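Local coordinates for oxidoreductase, zinc-binding dehydrogenase family (Myxococcus xanthus, PDB 5K1S), which is a zinc-containing medium-chain reductase involved in an alternative de novo route to isovaleryl coenzyme A, and probably uses NADP(H), at residues A[21-26]-A[62-67]; A[38-43]-A[141-146]; A[48-53]-A[82-87]; A[101-106]-A[147-152]; A[105-110]-A[128-133]. One frame throughout, in Å; residues are numbered along the deposited sequence.

Contact 1. Residues A[21-26]-A[62-67]; sequences VVLRSF and INRRGN
A Schellman motif ends helix 58-64, and its Gly66 lies over one face of Phe26, in the loop that follows strand 17-23. Gly66 CA is 3.6 Å from the centroid of the Phe26 ring, a CH-pi contact offset toward the rim near Phe26 CG. Arg64 O sits at the edge of the same ring, near its plane, and also receives a CA-H...O contact from Phe26 CA at 3.2 Å. Gly66 has a positive phi of 84°, an angle at which a side chain would run into the preceding carbonyl. Two bonds back into the last turn define the motif: Gly66 N to Asn63 O at 3.0 Å and Asn67 N to Ile62 O at 3.3 Å. No hydrogen bond joins the two segments. Leu23, its CG anti to the backbone N (chi1 -179°), adds apolar packing, crossing the Arg64 stem at about a right angle with Leu23 CD1 4.0 Å from Arg64 CG. The guanidinium of Arg64 turns to Glu347 in a salt bridge and to His343, while Asn63 bonds Thr71 and the carbonyl of Gly131. Helix 58-64 is thus tied to helix 339-347, while Leu23 also leans on Leu32 of strand 32-38.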
# COMPACT_ATOMS: atom_id res chain seq x y z
N VAL A 21 -25.76 -27.83 -12.51
CA VAL A 21 -24.50 -28.32 -13.04
C VAL A 21 -23.65 -28.80 -11.88
O VAL A 21 -23.35 -28.04 -10.95
CB VAL A 21 -23.78 -27.24 -13.86
CG1 VAL A 21 -22.39 -27.69 -14.26
CG2 VAL A 21 -24.60 -26.89 -15.09
N VAL A 22 -23.26 -30.07 -11.92
CA VAL A 22 -22.50 -30.70 -10.84
C VAL A 22 -21.11 -31.05 -11.35
O VAL A 22 -20.95 -31.44 -12.51
CB VAL A 22 -23.22 -31.95 -10.30
CG1 VAL A 22 -22.49 -32.49 -9.07
CG2 VAL A 22 -24.67 -31.63 -9.96
N LEU A 23 -20.12 -30.90 -10.48
CA LEU A 23 -18.74 -31.26 -10.76
C LEU A 23 -18.37 -32.39 -9.81
O LEU A 23 -18.22 -32.17 -8.61
CB LEU A 23 -17.81 -30.07 -10.59
CG LEU A 23 -16.32 -30.32 -10.88
CD1 LEU A 23 -16.09 -30.47 -12.37
CD2 LEU A 23 -15.47 -29.19 -10.31
N ARG A 24 -18.21 -33.60 -10.35
CA ARG A 24 -17.90 -34.77 -9.54
C ARG A 24 -16.42 -35.14 -9.57
O ARG A 24 -16.00 -36.00 -8.79
CB ARG A 24 -18.74 -35.97 -9.99
CG ARG A 24 -20.23 -35.69 -9.91
CD ARG A 24 -21.07 -36.95 -9.97
NE ARG A 24 -22.47 -36.67 -9.63
CZ ARG A 24 -22.94 -36.62 -8.38
NH1 ARG A 24 -22.14 -36.84 -7.35
NH2 ARG A 24 -24.22 -36.34 -8.17
N SER A 25 -15.62 -34.51 -10.43
CA SER A 25 -14.18 -34.69 -10.41
C SER A 25 -13.52 -33.45 -11.00
O SER A 25 -13.89 -33.01 -12.09
CB SER A 25 -13.75 -35.94 -11.18
OG SER A 25 -14.00 -35.80 -12.57
N PHE A 26 -12.57 -32.88 -10.27
CA PHE A 26 -11.84 -31.72 -10.78
C PHE A 26 -11.10 -32.10 -12.06
O PHE A 26 -10.60 -33.21 -12.20
CB PHE A 26 -10.85 -31.22 -9.73
CG PHE A 26 -11.49 -30.81 -8.44
CD1 PHE A 26 -12.31 -29.69 -8.38
CD2 PHE A 26 -11.25 -31.52 -7.28
CE1 PHE A 26 -12.89 -29.31 -7.19
CE2 PHE A 26 -11.84 -31.14 -6.08
CZ PHE A 26 -12.66 -30.03 -6.04
N ILE A 62 -10.51 -21.80 -12.13
CA ILE A 62 -9.53 -22.27 -11.15
C ILE A 62 -10.19 -23.25 -10.19
O ILE A 62 -9.64 -24.31 -9.89
CB ILE A 62 -8.91 -21.07 -10.41
CG1 ILE A 62 -8.31 -20.06 -11.39
CG2 ILE A 62 -7.83 -21.55 -9.44
CD1 ILE A 62 -7.91 -18.75 -10.76
N ASN A 63 -11.38 -22.90 -9.70
CA ASN A 63 -12.11 -23.78 -8.80
C ASN A 63 -12.35 -25.14 -9.45
O ASN A 63 -12.15 -26.19 -8.82
CB ASN A 63 -13.44 -23.12 -8.42
CG ASN A 63 -14.14 -23.83 -7.27
OD1 ASN A 63 -13.55 -24.64 -6.57
ND2 ASN A 63 -15.41 -23.50 -7.08
N ARG A 64 -12.78 -25.15 -10.71
CA ARG A 64 -13.09 -26.41 -11.39
C ARG A 64 -11.88 -27.32 -11.47
O ARG A 64 -12.03 -28.55 -11.45
CB ARG A 64 -13.64 -26.13 -12.79
CG ARG A 64 -13.85 -27.39 -13.61
CD ARG A 64 -14.41 -27.10 -14.99
NE ARG A 64 -13.63 -26.11 -15.73
CZ ARG A 64 -12.42 -26.32 -16.22
NH1 ARG A 64 -11.81 -27.49 -16.04
NH2 ARG A 64 -11.80 -25.36 -16.89
N ARG A 65 -10.68 -26.75 -11.58
CA ARG A 65 -9.46 -27.55 -11.73
C ARG A 65 -8.98 -28.15 -10.41
O ARG A 65 -7.99 -28.87 -10.41
CB ARG A 65 -8.34 -26.69 -12.32
CG ARG A 65 -8.55 -26.33 -13.78
CD ARG A 65 -7.47 -25.39 -14.29
NE ARG A 65 -7.71 -24.98 -15.67
CZ ARG A 65 -7.16 -23.91 -16.24
NH1 ARG A 65 -6.34 -23.12 -15.55
NH2 ARG A 65 -7.44 -23.62 -17.50
N GLY A 66 -9.67 -27.87 -9.30
CA GLY A 66 -9.22 -28.34 -8.01
C GLY A 66 -8.19 -27.47 -7.34
O GLY A 66 -7.63 -27.87 -6.31
N ASN A 67 -7.92 -26.28 -7.89
CA ASN A 67 -6.89 -25.40 -7.36
C ASN A 67 -7.40 -24.47 -6.27
O ASN A 67 -6.67 -23.57 -5.85
CB ASN A 67 -6.27 -24.59 -8.50
CG ASN A 67 -5.46 -25.46 -9.46
OD1 ASN A 67 -4.83 -26.43 -9.04
ND2 ASN A 67 -5.50 -25.12 -10.74

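Contact 2. Residues A[38-43]-A[141-146]; sequences PMPRPG and FMVAPV
In both Met39 (chi1 -76°) and Phe141 (chi1 -57°) CG stands anti to the carbonyl carbon, and with the rest of Met39 extended its thioether comes to rest over one face of the Phe141 ring. Met39 SD is 3.9 Å from the centroid of the Phe141 ring and 11° off the normal, above the centre. The methyl reaches further across, Met39 CE being 3.4 Å from Phe141 CE1 and 3.7 Å from Phe141 CZ. An alanine at Phe141 would remove the ring and would probably leave the sulfur and methyl of Met39 without their aromatic partner, opening a gap beside Ile86. Farther along, Pro40 and Val143 slide past each other in opposite directions, with Pro40 CB 3.6 Å from Val143 CG2. That methyl also meets the Arg41 carbonyl carbon, Arg41 C to Val143 CG2 being 3.7 Å, and touches Pro42 CB. No hydrogen bond crosses this contact; strand 141-145 instead bonds through Met142 and Ala144 to Leu49 and Val47 of strand 46-56. The Arg41 guanidinium forms a salt bridge with Glu87 and a hydrogen bond with Gln15, while Met18 touches Met39, Pro40 and Phe141. The arrangement is a Met-aromatic contact followed by proline packing, by which an irregular connection between strands 32-38 and 46-56 lies against strand 141-145 of the GroES-like domain.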
# COMPACT_ATOMS: atom_id res chain seq x y z
N PRO A 38 -31.31 -32.67 -5.12
CA PRO A 38 -32.32 -32.18 -4.18
C PRO A 38 -32.13 -30.71 -3.89
O PRO A 38 -31.00 -30.21 -3.82
CB PRO A 38 -32.08 -33.04 -2.92
CG PRO A 38 -31.24 -34.18 -3.38
CD PRO A 38 -30.42 -33.67 -4.51
N MET A 39 -33.24 -30.00 -3.72
CA MET A 39 -33.17 -28.59 -3.39
C MET A 39 -32.58 -28.39 -1.99
O MET A 39 -32.82 -29.21 -1.10
CB MET A 39 -34.54 -27.94 -3.46
CG MET A 39 -35.05 -27.68 -4.86
SD MET A 39 -36.44 -26.53 -4.84
CE MET A 39 -37.23 -26.95 -6.38
N PRO A 40 -31.83 -27.33 -1.78
CA PRO A 40 -31.37 -27.01 -0.43
C PRO A 40 -32.48 -26.37 0.39
O PRO A 40 -33.44 -25.81 -0.14
CB PRO A 40 -30.22 -26.03 -0.66
CG PRO A 40 -30.60 -25.33 -1.92
CD PRO A 40 -31.30 -26.36 -2.77
N ARG A 41 -32.33 -26.47 1.71
CA ARG A 41 -33.30 -25.94 2.65
C ARG A 41 -32.70 -24.79 3.44
O ARG A 41 -31.63 -24.96 4.04
CB ARG A 41 -33.77 -27.04 3.61
CG ARG A 41 -34.51 -28.20 2.93
CD ARG A 41 -35.73 -27.71 2.18
NE ARG A 41 -36.58 -26.88 3.03
CZ ARG A 41 -37.53 -26.06 2.57
NH1 ARG A 41 -37.75 -25.96 1.26
NH2 ARG A 41 -38.25 -25.35 3.42
N PRO A 42 -33.33 -23.62 3.46
CA PRO A 42 -32.77 -22.50 4.24
C PRO A 42 -33.03 -22.68 5.73
O PRO A 42 -34.13 -23.02 6.16
CB PRO A 42 -33.52 -21.28 3.69
CG PRO A 42 -34.84 -21.83 3.28
CD PRO A 42 -34.58 -23.23 2.78
N GLY A 43 -31.99 -22.43 6.52
CA GLY A 43 -32.07 -22.47 7.96
C GLY A 43 -32.11 -21.09 8.57
O GLY A 43 -32.38 -20.08 7.90
N PHE A 141 -31.49 -23.10 -7.88
CA PHE A 141 -31.73 -22.60 -6.54
C PHE A 141 -30.43 -22.64 -5.75
O PHE A 141 -29.48 -23.33 -6.12
CB PHE A 141 -32.79 -23.42 -5.80
CG PHE A 141 -34.12 -23.49 -6.50
CD1 PHE A 141 -34.35 -24.46 -7.46
CD2 PHE A 141 -35.13 -22.59 -6.20
CE1 PHE A 141 -35.57 -24.53 -8.10
CE2 PHE A 141 -36.35 -22.66 -6.84
CZ PHE A 141 -36.57 -23.63 -7.79
N MET A 142 -30.40 -21.90 -4.65
CA MET A 142 -29.26 -21.90 -3.75
C MET A 142 -29.66 -21.21 -2.45
O MET A 142 -30.46 -20.28 -2.46
CB MET A 142 -28.05 -21.18 -4.37
CG MET A 142 -28.24 -19.68 -4.56
SD MET A 142 -26.86 -18.90 -5.42
CE MET A 142 -25.54 -19.14 -4.23
N VAL A 143 -29.09 -21.70 -1.36
CA VAL A 143 -29.27 -21.07 -0.06
C VAL A 143 -28.17 -20.04 0.13
O VAL A 143 -27.04 -20.20 -0.34
CB VAL A 143 -29.27 -22.12 1.07
CG1 VAL A 143 -29.10 -21.47 2.44
CG2 VAL A 143 -30.57 -22.91 1.03
N ALA A 144 -28.50 -18.95 0.83
CA ALA A 144 -27.56 -17.87 1.03
C ALA A 144 -27.79 -17.21 2.39
O ALA A 144 -28.91 -16.76 2.67
CB ALA A 144 -27.69 -16.82 -0.08
N PRO A 145 -26.78 -17.15 3.26
CA PRO A 145 -26.93 -16.33 4.47
C PRO A 145 -27.22 -14.89 4.09
O PRO A 145 -26.64 -14.36 3.13
CB PRO A 145 -25.56 -16.48 5.16
CG PRO A 145 -24.97 -17.72 4.60
CD PRO A 145 -25.47 -17.81 3.19
N VAL A 146 -28.13 -14.26 4.83
CA VAL A 146 -28.51 -12.89 4.49
C VAL A 146 -27.29 -11.98 4.47
O VAL A 146 -27.26 -10.98 3.76
CB VAL A 146 -29.59 -12.37 5.46
CG1 VAL A 146 -30.87 -13.19 5.31
CG2 VAL A 146 -29.09 -12.40 6.90

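Contact 3. Residues A[48-53]-A[82-87]; sequences LLRVHA and AGEVIE
Leu48 pairs with Glu87 at one end of an antiparallel strand pair held by seven backbone hydrogen bonds. Leu48 N gives to Glu87 O at 2.9 Å, and Leu48 O receives Ile86 N at 3.1 Å. Arg50 and Glu84 then exchange bonds both ways: Arg50 N reaches Glu84 O, and Glu84 N gives to Arg50 O. Ala82 O is gripped by two donors, His52 N at 3.0 Å and Ala53 N at 3.3 Å, while Ala82 N gives to Ala53 O at 2.9 Å. His52 and Ala53 facing Ala82 make a classic beta bulge, and a second register shift falls between Leu48 and Leu49. The strands, 46-56 and 80-88, are neighbours in the sheet of the GroES-like domain. On their far sides Val51 bonds to Gln140 and Gly83 to Ala101. Among side chains, Arg50 and Glu84 lie side by side, and Arg50 NH1 forms a salt bridge with Glu84 OE1 at 3.4 Å, the carboxylate oxygen lying at the edge of the guanidinium. The same Glu84 OE1 is 3.5 Å from His52 NE2, carboxylate and imidazole being nearly coplanar; the His52 ring stacks on Trp158. Ile86 CG1 lies between its backbone N and carbonyl carbon (chi1 64°), 3.8 Å from Leu48 CG.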
# COMPACT_ATOMS: atom_id res chain seq x y z
N LEU A 48 -33.54 -18.90 0.75
CA LEU A 48 -33.57 -19.75 -0.43
C LEU A 48 -33.80 -18.87 -1.66
O LEU A 48 -34.80 -18.15 -1.72
CB LEU A 48 -34.66 -20.82 -0.33
CG LEU A 48 -34.81 -21.75 -1.54
CD1 LEU A 48 -33.53 -22.52 -1.80
CD2 LEU A 48 -35.97 -22.70 -1.34
N LEU A 49 -32.88 -18.95 -2.62
CA LEU A 49 -32.93 -18.12 -3.81
C LEU A 49 -33.33 -18.94 -5.02
O LEU A 49 -32.99 -20.12 -5.14
CB LEU A 49 -31.57 -17.46 -4.08
CG LEU A 49 -31.18 -16.27 -3.21
CD1 LEU A 49 -29.75 -15.86 -3.51
CD2 LEU A 49 -32.13 -15.10 -3.44
N ARG A 50 -34.08 -18.30 -5.92
CA ARG A 50 -34.42 -18.87 -7.22
C ARG A 50 -33.51 -18.20 -8.24
O ARG A 50 -33.76 -17.07 -8.66
CB ARG A 50 -35.90 -18.65 -7.53
CG ARG A 50 -36.47 -19.59 -8.58
CD ARG A 50 -36.20 -19.11 -10.00
NE ARG A 50 -37.30 -19.45 -10.90
CZ ARG A 50 -38.37 -18.69 -11.10
NH1 ARG A 50 -38.50 -17.53 -10.47
NH2 ARG A 50 -39.32 -19.09 -11.94
N VAL A 51 -32.45 -18.90 -8.61
CA VAL A 51 -31.39 -18.30 -9.42
C VAL A 51 -31.92 -18.06 -10.83
O VAL A 51 -32.32 -19.01 -11.52
CB VAL A 51 -30.14 -19.18 -9.44
CG1 VAL A 51 -29.00 -18.48 -10.18
CG2 VAL A 51 -29.72 -19.54 -8.01
N HIS A 52 -31.90 -16.80 -11.26
CA HIS A 52 -32.24 -16.45 -12.63
C HIS A 52 -31.01 -16.32 -13.53
O HIS A 52 -31.15 -16.42 -14.75
CB HIS A 52 -33.02 -15.13 -12.67
CG HIS A 52 -34.43 -15.25 -12.16
ND1 HIS A 52 -35.49 -15.57 -12.98
CD2 HIS A 52 -34.94 -15.08 -10.92
CE1 HIS A 52 -36.60 -15.60 -12.26
NE2 HIS A 52 -36.29 -15.31 -11.01
N ALA A 53 -29.84 -16.11 -12.94
CA ALA A 53 -28.61 -15.97 -13.71
C ALA A 53 -27.43 -16.09 -12.77
O ALA A 53 -27.52 -15.75 -11.59
CB ALA A 53 -28.57 -14.62 -14.45
N ALA A 82 -27.58 -14.08 -9.23
CA ALA A 82 -28.67 -13.13 -8.98
C ALA A 82 -29.98 -13.89 -9.10
O ALA A 82 -30.20 -14.61 -10.07
CB ALA A 82 -28.63 -11.97 -9.97
N GLY A 83 -30.84 -13.74 -8.10
CA GLY A 83 -32.06 -14.50 -8.06
C GLY A 83 -33.14 -13.85 -7.23
O GLY A 83 -33.07 -12.66 -6.91
N GLU A 84 -34.14 -14.65 -6.88
CA GLU A 84 -35.35 -14.18 -6.23
C GLU A 84 -35.58 -14.97 -4.95
O GLU A 84 -35.51 -16.20 -4.96
CB GLU A 84 -36.55 -14.32 -7.16
CG GLU A 84 -37.88 -13.89 -6.57
CD GLU A 84 -39.04 -14.14 -7.52
OE1 GLU A 84 -38.79 -14.67 -8.63
OE2 GLU A 84 -40.19 -13.81 -7.16
N VAL A 85 -35.85 -14.26 -3.86
CA VAL A 85 -36.12 -14.90 -2.58
C VAL A 85 -37.49 -15.58 -2.66
O VAL A 85 -38.52 -14.90 -2.77
CB VAL A 85 -36.08 -13.89 -1.43
CG1 VAL A 85 -36.43 -14.56 -0.10
CG2 VAL A 85 -34.71 -13.23 -1.36
N ILE A 86 -37.50 -16.91 -2.63
CA ILE A 86 -38.75 -17.67 -2.62
C ILE A 86 -39.08 -18.22 -1.24
O ILE A 86 -40.22 -18.66 -1.02
CB ILE A 86 -38.73 -18.82 -3.64
CG1 ILE A 86 -37.65 -19.85 -3.29
CG2 ILE A 86 -38.51 -18.27 -5.04
CD1 ILE A 86 -37.79 -21.15 -4.04
N GLU A 87 -38.12 -18.24 -0.32
CA GLU A 87 -38.36 -18.73 1.03
C GLU A 87 -37.32 -18.14 1.95
O GLU A 87 -36.17 -17.95 1.55
CB GLU A 87 -38.31 -20.26 1.08
CG GLU A 87 -38.55 -20.85 2.46
CD GLU A 87 -38.36 -22.35 2.48
OE1 GLU A 87 -38.03 -22.93 1.42
OE2 GLU A 87 -38.54 -22.96 3.56

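Contact 4. Residues A[101-106]-A[147-152]; sequences AATLQR and GGLGRV
Strands 101-103 and 149-151 run antiparallel, their short axes 4.3 Å apart at 142°, with Ala102 and Gly150 as the hydrogen-bonded pair. Ala102 N gives to Gly150 O and Gly150 N to Ala102 O, both at 2.7 Å, and Leu104 N reaches Gly148 O at 2.9 Å just beyond the strand. On one face Leu149 CD2 packs 3.9 Å from Thr103 CG2 and also touches Ala101 CB, with Leu49 closing over the group. This pair continues the sheet of the GroES-like domain, since strand 100-103 bonds along its other edge to strand 80-88. Thr103 OG1 hydrogen-bonds Ala81 N and the carbonyl of His79, a ligand of one zinc, which probably helps to position the strand end that carries this ligand. On the other face Ala102 CB is 3.8 Å from Val152 CG2, and both side chains rest on Leu318 of helix 311-323. Leu104 folds over the Gly147-Gly148 corner: its CG stands anti to the carbonyl carbon (chi1 -72°), which brings Leu104 CG to 3.8 Å from Gly148 O, and its CD1 is 4.0 Å from Gly148 CA. An alanine in place of Leu104 would probably open a gap between this glycine corner and Leu314.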
# COMPACT_ATOMS: atom_id res chain seq x y z
N ALA A 101 -32.12 -10.39 -5.04
CA ALA A 101 -30.83 -10.46 -4.37
C ALA A 101 -29.74 -10.88 -5.34
O ALA A 101 -30.00 -11.46 -6.40
CB ALA A 101 -30.87 -11.43 -3.18
N ALA A 102 -28.50 -10.59 -4.95
CA ALA A 102 -27.32 -11.01 -5.69
C ALA A 102 -26.23 -11.38 -4.69
O ALA A 102 -25.97 -10.62 -3.75
CB ALA A 102 -26.82 -9.92 -6.64
N THR A 103 -25.59 -12.53 -4.90
CA THR A 103 -24.63 -13.05 -3.93
C THR A 103 -23.29 -12.33 -4.04
O THR A 103 -22.87 -11.91 -5.12
CB THR A 103 -24.42 -14.55 -4.14
OG1 THR A 103 -23.97 -14.78 -5.49
CG2 THR A 103 -25.71 -15.32 -3.89
N LEU A 104 -22.62 -12.20 -2.90
CA LEU A 104 -21.24 -11.76 -2.87
C LEU A 104 -20.33 -12.90 -3.29
O LEU A 104 -20.78 -13.99 -3.67
CB LEU A 104 -20.87 -11.26 -1.47
CG LEU A 104 -21.45 -9.93 -0.99
CD1 LEU A 104 -21.18 -9.75 0.49
CD2 LEU A 104 -20.87 -8.78 -1.78
N GLN A 105 -19.02 -12.67 -3.23
CA GLN A 105 -18.06 -13.73 -3.50
C GLN A 105 -17.87 -14.61 -2.27
O GLN A 105 -17.94 -15.84 -2.36
CB GLN A 105 -16.73 -13.13 -3.95
CG GLN A 105 -16.82 -12.34 -5.26
CD GLN A 105 -16.25 -10.94 -5.15
OE1 GLN A 105 -15.90 -10.47 -4.07
NE2 GLN A 105 -16.15 -10.26 -6.28
N ARG A 106 -17.63 -14.00 -1.12
CA ARG A 106 -17.34 -14.72 0.12
C ARG A 106 -18.17 -14.14 1.25
O ARG A 106 -18.73 -13.04 1.15
CB ARG A 106 -15.85 -14.65 0.47
CG ARG A 106 -15.34 -13.23 0.67
CD ARG A 106 -13.88 -13.21 1.08
NE ARG A 106 -13.66 -13.73 2.42
CZ ARG A 106 -13.91 -13.06 3.54
NH1 ARG A 106 -14.41 -11.83 3.49
NH2 ARG A 106 -13.67 -13.62 4.72
N GLY A 147 -26.25 -12.33 5.24
CA GLY A 147 -25.05 -11.52 5.30
C GLY A 147 -24.26 -11.47 4.00
O GLY A 147 -23.38 -10.61 3.87
N GLY A 148 -24.55 -12.37 3.06
CA GLY A 148 -23.82 -12.39 1.80
C GLY A 148 -24.66 -12.03 0.59
O GLY A 148 -24.33 -12.44 -0.53
N LEU A 149 -25.72 -11.26 0.79
CA LEU A 149 -26.64 -10.90 -0.28
C LEU A 149 -26.63 -9.39 -0.50
O LEU A 149 -26.54 -8.61 0.45
CB LEU A 149 -28.07 -11.36 0.04
CG LEU A 149 -28.34 -12.86 0.05
CD1 LEU A 149 -29.81 -13.12 0.36
CD2 LEU A 149 -27.96 -13.51 -1.28
N GLY A 150 -26.72 -8.99 -1.77
CA GLY A 150 -26.92 -7.61 -2.14
C GLY A 150 -28.27 -7.44 -2.80
O GLY A 150 -28.82 -8.40 -3.34
N ARG A 151 -28.82 -6.23 -2.79
CA ARG A 151 -30.18 -5.98 -3.26
C ARG A 151 -30.16 -5.49 -4.70
O ARG A 151 -29.47 -4.52 -5.03
CB ARG A 151 -30.88 -4.96 -2.36
CG ARG A 151 -31.01 -5.44 -0.93
CD ARG A 151 -31.94 -4.58 -0.11
NE ARG A 151 -32.24 -5.20 1.17
CZ ARG A 151 -33.20 -6.11 1.35
NH1 ARG A 151 -33.95 -6.52 0.34
NH2 ARG A 151 -33.40 -6.63 2.56
N VAL A 152 -30.93 -6.16 -5.55
CA VAL A 152 -30.98 -5.84 -6.98
C VAL A 152 -32.17 -4.91 -7.21
O VAL A 152 -33.31 -5.30 -6.93
CB VAL A 152 -31.13 -7.12 -7.82
CG1 VAL A 152 -31.17 -6.77 -9.31
CG2 VAL A 152 -29.99 -8.08 -7.52

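Contact 5. Residues A[105-110]-A[128-133]; sequences QRMSCG and RFFGEE. With ZN (zinc ion), chain E.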
# COMPACT_ATOMS: atom_id res chain seq x y z
N GLN A 105 -19.02 -12.67 -3.23
CA GLN A 105 -18.06 -13.73 -3.50
C GLN A 105 -17.87 -14.61 -2.27
O GLN A 105 -17.94 -15.84 -2.36
CB GLN A 105 -16.73 -13.13 -3.95
CG GLN A 105 -16.82 -12.34 -5.26
CD GLN A 105 -16.25 -10.94 -5.15
OE1 GLN A 105 -15.90 -10.47 -4.07
NE2 GLN A 105 -16.15 -10.26 -6.28
N ARG A 106 -17.63 -14.00 -1.12
CA ARG A 106 -17.34 -14.72 0.12
C ARG A 106 -18.17 -14.14 1.25
O ARG A 106 -18.73 -13.04 1.15
CB ARG A 106 -15.85 -14.65 0.47
CG ARG A 106 -15.34 -13.23 0.67
CD ARG A 106 -13.88 -13.21 1.08
NE ARG A 106 -13.66 -13.73 2.42
CZ ARG A 106 -13.91 -13.06 3.54
NH1 ARG A 106 -14.41 -11.83 3.49
NH2 ARG A 106 -13.67 -13.62 4.72
N MET A 107 -18.24 -14.89 2.35
CA MET A 107 -18.99 -14.48 3.52
C MET A 107 -18.11 -13.66 4.46
O MET A 107 -16.93 -13.41 4.20
CB MET A 107 -19.55 -15.71 4.24
CG MET A 107 -20.76 -16.33 3.57
SD MET A 107 -22.11 -15.16 3.34
CE MET A 107 -22.45 -14.68 5.03
N SER A 108 -18.70 -13.23 5.57
CA SER A 108 -18.02 -12.42 6.57
C SER A 108 -18.81 -12.53 7.86
O SER A 108 -20.03 -12.35 7.85
CB SER A 108 -17.90 -10.97 6.11
OG SER A 108 -17.27 -10.17 7.10
N CYS A 109 -18.13 -12.82 8.97
CA CYS A 109 -18.84 -13.10 10.22
C CYS A 109 -19.61 -11.88 10.71
O CYS A 109 -20.77 -11.98 11.09
CB CYS A 109 -17.85 -13.59 11.28
SG CYS A 109 -16.81 -12.30 12.01
N GLY A 110 -18.96 -10.71 10.69
CA GLY A 110 -19.60 -9.48 11.11
C GLY A 110 -19.36 -9.09 12.55
O GLY A 110 -19.86 -8.03 12.97
N ARG A 128 -16.07 -18.39 3.99
CA ARG A 128 -16.74 -19.27 3.05
C ARG A 128 -17.07 -18.53 1.76
O ARG A 128 -17.59 -17.41 1.78
CB ARG A 128 -18.02 -19.83 3.68
CG ARG A 128 -17.77 -20.90 4.73
CD ARG A 128 -18.67 -20.72 5.94
NE ARG A 128 -20.06 -20.51 5.55
CZ ARG A 128 -21.01 -20.07 6.37
NH1 ARG A 128 -20.72 -19.77 7.63
NH2 ARG A 128 -22.25 -19.92 5.93
N PHE A 129 -16.77 -19.17 0.64
CA PHE A 129 -17.06 -18.64 -0.68
C PHE A 129 -18.28 -19.34 -1.27
O PHE A 129 -18.53 -20.52 -1.00
CB PHE A 129 -15.87 -18.83 -1.63
CG PHE A 129 -14.86 -17.71 -1.57
CD1 PHE A 129 -13.96 -17.62 -0.53
CD2 PHE A 129 -14.81 -16.77 -2.59
CE1 PHE A 129 -13.03 -16.59 -0.49
CE2 PHE A 129 -13.88 -15.74 -2.55
CZ PHE A 129 -12.99 -15.66 -1.50
N PHE A 130 -19.04 -18.60 -2.08
CA PHE A 130 -20.09 -19.22 -2.87
C PHE A 130 -19.48 -20.03 -4.00
O PHE A 130 -18.55 -19.57 -4.68
CB PHE A 130 -21.05 -18.17 -3.42
CG PHE A 130 -21.95 -17.57 -2.38
CD1 PHE A 130 -21.55 -16.46 -1.65
CD2 PHE A 130 -23.20 -18.11 -2.14
CE1 PHE A 130 -22.38 -15.91 -0.69
CE2 PHE A 130 -24.03 -17.57 -1.18
CZ PHE A 130 -23.63 -16.47 -0.46
N GLY A 131 -19.98 -21.24 -4.20
CA GLY A 131 -19.39 -22.14 -5.17
C GLY A 131 -18.21 -22.94 -4.65
O GLY A 131 -17.58 -23.66 -5.44
N GLU A 132 -17.90 -22.83 -3.36
CA GLU A 132 -16.81 -23.59 -2.77
C GLU A 132 -17.30 -24.31 -1.52
O GLU A 132 -17.87 -25.40 -1.62
CB GLU A 132 -15.62 -22.67 -2.46
CG GLU A 132 -14.97 -22.11 -3.72
CD GLU A 132 -14.02 -20.97 -3.43
OE1 GLU A 132 -13.35 -20.99 -2.38
OE2 GLU A 132 -13.94 -20.04 -4.27
N GLU A 133 -17.09 -23.72 -0.34
CA GLU A 133 -17.54 -24.38 0.89
C GLU A 133 -19.06 -24.51 0.93
O GLU A 133 -19.58 -25.46 1.52
CB GLU A 133 -17.04 -23.62 2.11
CG GLU A 133 -15.56 -23.27 2.06
CD GLU A 133 -14.97 -23.03 3.44
OE1 GLU A 133 -15.25 -23.84 4.35
OE2 GLU A 133 -14.23 -22.04 3.62
ZN ZN E . -15.31 -11.00 10.80
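Arg106 lays its CB over the centre of the Phe129 ring, 3.5 Å from the centroid and 7° off the normal, a CH-pi contact. Its CG lies between the backbone N and the carbonyl carbon (chi1 60°), 4.0 Å from Phe129 CZ, and Arg106 CD follows at 3.7 Å from the same Phe129 CZ. The guanidinium is turned 67° from the ring plane and bonds the carbonyl of Asn120. Two backbone bonds frame this packing: Met107 N to Arg128 O at 2.7 Å and Phe130 N to Gln105 O at 3.0 Å. Gln105 O also lies at the edge of the Phe130 ring, in its plane. Met107 SD approaches Phe130 CE1 at 4.1 Å, an oblique Met-aromatic contact. In the next shell Phe130 packs on Met142 and Ala144, Met107 on Pro145, and a type II turn from Phe129 to Glu132 reverses the chain. The nearest atom of the Gln105 side chain is about 4 Å from the zinc ion held by Cys57, His79 and Cys166. Downstream, Cys109 SG binds the second zinc at 2.3 Å together with Cys112, Cys115 and Cys123. This four-cysteine lobe matches the structural zinc site of the zinc-containing alcohol dehydrogenases of the medium-chain family, and the Arg106-Phe129 bridge lies at its base.

From the N terminus, contact 1 closes the first loop, joining the end of strand 17-23 to the end of helix 58-64. Contact 2 opens inside that loop and closes only at strand 141-145, so the two cross. Contact 3, pairing strands 46-56 and 80-88, also crosses contact 1 but lies wholly within the span of contact 2. Contacts 4 and 5 set out from one shared stretch, Gln105 and Arg106: contact 5 closes first, around the four-cysteine zinc lobe and within contact 2, whereas contact 4 ends past strand 141-145 and crosses contact 2. Contacts 2, 3 and 4 reach one sheet, and contact 1 touches contact 5 through helix 58-64.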